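Local coordinates for extracellular solute-binding protein, family 3 (PDB 5SV6), which is of uncertain function but has a periplasmic binding protein-like architecture and is probably associated with the bacterial methanol dehydrogenase system, at residues Y123-Y128 / R248-Q253. Sequence-based numbering, arbitrary orientation.
Sequences YYKSGY and RQQFEQ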
loop_
_atom_site.group_PDB
_atom_site.type_symbol
_atom_site.label_atom_id
_atom_site.label_comp_id
_atom_site.label_asym_id
_atom_site.label_seq_id
_atom_site.Cartn_x
_atom_site.Cartn_y
_atom_site.Cartn_z
ATOM N N TYR A 123 -8.289 -2.765 10.618
ATOM C CA TYR A 123 -9.448 -3.289 9.900
ATOM C C TYR A 123 -9.054 -4.269 8.797
ATOM O O TYR A 123 -9.911 -4.915 8.201
ATOM C CB TYR A 123 -10.391 -2.173 9.404
ATOM C CG TYR A 123 -9.783 -1.191 8.412
ATOM C CD1 TYR A 123 -9.114 -0.047 8.843
ATOM C CD2 TYR A 123 -9.923 -1.389 7.050
ATOM C CE1 TYR A 123 -8.569 0.853 7.932
ATOM C CE2 TYR A 123 -9.402 -0.501 6.137
ATOM C CZ TYR A 123 -8.722 0.615 6.574
ATOM O OH TYR A 123 -8.204 1.483 5.639
ATOM N N TYR A 124 -7.752 -4.368 8.530
ATOM C CA TYR A 124 -7.208 -5.516 7.790
ATOM C C TYR A 124 -5.710 -5.659 7.952
ATOM O O TYR A 124 -5.040 -4.776 8.467
ATOM C CB TYR A 124 -7.569 -5.495 6.294
ATOM C CG TYR A 124 -6.951 -4.383 5.445
ATOM C CD1 TYR A 124 -6.024 -4.675 4.446
ATOM C CD2 TYR A 124 -7.332 -3.060 5.611
ATOM C CE1 TYR A 124 -5.472 -3.667 3.656
ATOM C CE2 TYR A 124 -6.800 -2.048 4.824
ATOM C CZ TYR A 124 -5.872 -2.357 3.847
ATOM O OH TYR A 124 -5.353 -1.345 3.061
ATOM N N LYS A 125 -5.196 -6.776 7.466
ATOM C CA LYS A 125 -3.762 -7.005 7.430
ATOM C C LYS A 125 -3.413 -7.539 6.043
ATOM O O LYS A 125 -4.103 -8.410 5.499
ATOM C CB LYS A 125 -3.375 -8.008 8.525
ATOM C CG LYS A 125 -1.861 -8.265 8.698
ATOM C CD LYS A 125 -1.647 -9.332 9.784
ATOM C CE LYS A 125 -0.173 -9.640 9.998
ATOM N NZ LYS A 125 0.021 -10.574 11.136
ATOM N N SER A 126 -2.360 -7.001 5.444
ATOM C CA SER A 126 -1.906 -7.542 4.168
ATOM C C SER A 126 -0.388 -7.559 4.153
ATOM O O SER A 126 0.243 -7.324 5.174
ATOM C CB SER A 126 -2.478 -6.739 2.995
ATOM O OG SER A 126 -2.334 -7.462 1.787
ATOM N N GLY A 127 0.200 -7.878 3.010
ATOM C CA GLY A 127 1.646 -7.941 2.935
ATOM C C GLY A 127 2.198 -7.565 1.580
ATOM O O GLY A 127 1.456 -7.458 0.602
ATOM N N TYR A 128 3.507 -7.338 1.544
ATOM C CA TYR A 128 4.246 -7.201 0.300
ATOM C C TYR A 128 4.212 -8.563 -0.373
ATOM O O TYR A 128 4.146 -9.579 0.306
ATOM C CB TYR A 128 5.691 -6.749 0.587
ATOM C CG TYR A 128 5.741 -5.281 0.916
ATOM C CD1 TYR A 128 5.416 -4.825 2.184
ATOM C CD2 TYR A 128 6.059 -4.343 -0.060
ATOM C CE1 TYR A 128 5.410 -3.477 2.476
ATOM C CE2 TYR A 128 6.064 -2.998 0.223
ATOM C CZ TYR A 128 5.735 -2.569 1.491
ATOM O OH TYR A 128 5.736 -1.221 1.777
ATOM N N ARG A 248 10.011 -7.148 8.628
ATOM C CA ARG A 248 8.565 -7.342 8.533
ATOM C C ARG A 248 8.054 -7.085 7.116
ATOM O O ARG A 248 8.411 -6.085 6.499
ATOM C CB ARG A 248 7.843 -6.422 9.530
ATOM C CG ARG A 248 6.323 -6.494 9.466
ATOM C CD ARG A 248 5.679 -5.759 10.647
ATOM N NE ARG A 248 5.785 -6.548 11.869
ATOM C CZ ARG A 248 4.958 -7.545 12.176
ATOM N NH1 ARG A 248 3.959 -7.871 11.354
ATOM N NH2 ARG A 248 5.127 -8.217 13.306
ATOM N N GLN A 249 7.230 -7.993 6.601
ATOM C CA GLN A 249 6.670 -7.852 5.250
ATOM C C GLN A 249 5.149 -7.753 5.275
ATOM O O GLN A 249 4.527 -7.509 4.239
ATOM C CB GLN A 249 7.046 -9.058 4.392
ATOM C CG GLN A 249 8.482 -9.499 4.532
ATOM C CD GLN A 249 9.420 -8.696 3.673
ATOM O OE1 GLN A 249 9.225 -8.587 2.465
ATOM N NE2 GLN A 249 10.460 -8.132 4.291
ATOM N N GLN A 250 4.559 -7.976 6.448
ATOM C CA GLN A 250 3.105 -7.948 6.618
ATOM C C GLN A 250 2.729 -6.895 7.654
ATOM O O GLN A 250 3.355 -6.813 8.704
ATOM C CB GLN A 250 2.583 -9.321 7.062
ATOM C CG GLN A 250 2.747 -10.420 6.029
ATOM C CD GLN A 250 2.236 -11.772 6.516
ATOM O OE1 GLN A 250 1.491 -11.856 7.496
ATOM N NE2 GLN A 250 2.609 -12.830 5.811
ATOM N N PHE A 251 1.705 -6.094 7.362
ATOM C CA PHE A 251 1.369 -4.949 8.215
ATOM C C PHE A 251 -0.134 -4.810 8.452
ATOM O O PHE A 251 -0.926 -4.863 7.504
ATOM C CB PHE A 251 1.899 -3.650 7.590
ATOM C CG PHE A 251 3.403 -3.602 7.478
ATOM C CD1 PHE A 251 4.162 -2.964 8.455
ATOM C CD2 PHE A 251 4.054 -4.217 6.418
ATOM C CE1 PHE A 251 5.547 -2.943 8.374
ATOM C CE2 PHE A 251 5.445 -4.199 6.326
ATOM C CZ PHE A 251 6.193 -3.558 7.306
ATOM N N GLU A 252 -0.513 -4.608 9.712
ATOM C CA GLU A 252 -1.897 -4.297 10.052
ATOM C C GLU A 252 -2.183 -2.849 9.666
ATOM O O GLU A 252 -1.352 -1.963 9.886
ATOM C CB GLU A 252 -2.162 -4.510 11.546
ATOM C CG GLU A 252 -2.144 -5.977 11.971
ATOM C CD GLU A 252 -2.343 -6.151 13.467
ATOM O OE1 GLU A 252 -2.153 -5.172 14.221
ATOM O OE2 GLU A 252 -2.716 -7.260 13.888
ATOM N N GLN A 253 -3.354 -2.608 9.091
ATOM C CA GLN A 253 -3.726 -1.257 8.673
ATOM C C GLN A 253 -4.869 -0.683 9.514
ATOM O O GLN A 253 -5.836 -1.381 9.812
ATOM C CB GLN A 253 -4.105 -1.252 7.191
ATOM C CG GLN A 253 -2.977 -1.742 6.286
ATOM C CD GLN A 253 -1.782 -0.815 6.320
ATOM O OE1 GLN A 253 -1.866 0.328 5.874
ATOM N NE2 GLN A 253 -0.668 -1.292 6.878
#
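Segments 123-128 and 248-253 pair as an antiparallel ladder, part of the long strands 118-133 and 247-257, consistent with the two-strand connection between lobes in periplasmic binding proteins. The central rung is a hydrogen-bonded pair: Phe251 N gives to Ser126 O at 2.9 Å, while the return bond from Ser126 N to Phe251 O is longer, 3.3 Å, with the donor lifted above the carbonyl plane. Beyond it, Gln253 N reaches Tyr124 O almost straight (2.8 Å, 173°), and Tyr128 N closes the other end on Gln249 O.

On one face of the ladder Gln253 lays its CB over the Tyr124 ring, 4.0 Å from the centroid, a CH-pi contact; with CG set between backbone N and carbonyl carbon (chi1 67°), the ring swings beneath that methylene. The bent Gln253 chain then carries its amide away to Asp111. Replacing Tyr124 by an alanine would probably open a gap under the Gln253 methylenes, although the amide would keep Asp111. The Phe251 ring, on the same face as Tyr124, meets the edge of the Tyr128 ring at the end of the ladder, CE2 to CE1 3.9 Å.

The other face is crossed by Lys125, CG anti to the backbone N (chi1 -175°) and the rest of the chain extended; its CG and CD brush Glu252 CG, and its CE lies 3.7 Å from OE1 of Gln250, whose NE2 bonds Ser235 O. The lysine amine forms a salt bridge with Glu237, which also takes Arg248. This ladder combines an aromatic, methylene-rich face with a polar, partly charged one, where the shared carboxylate would probably offset the two nearby positive charges.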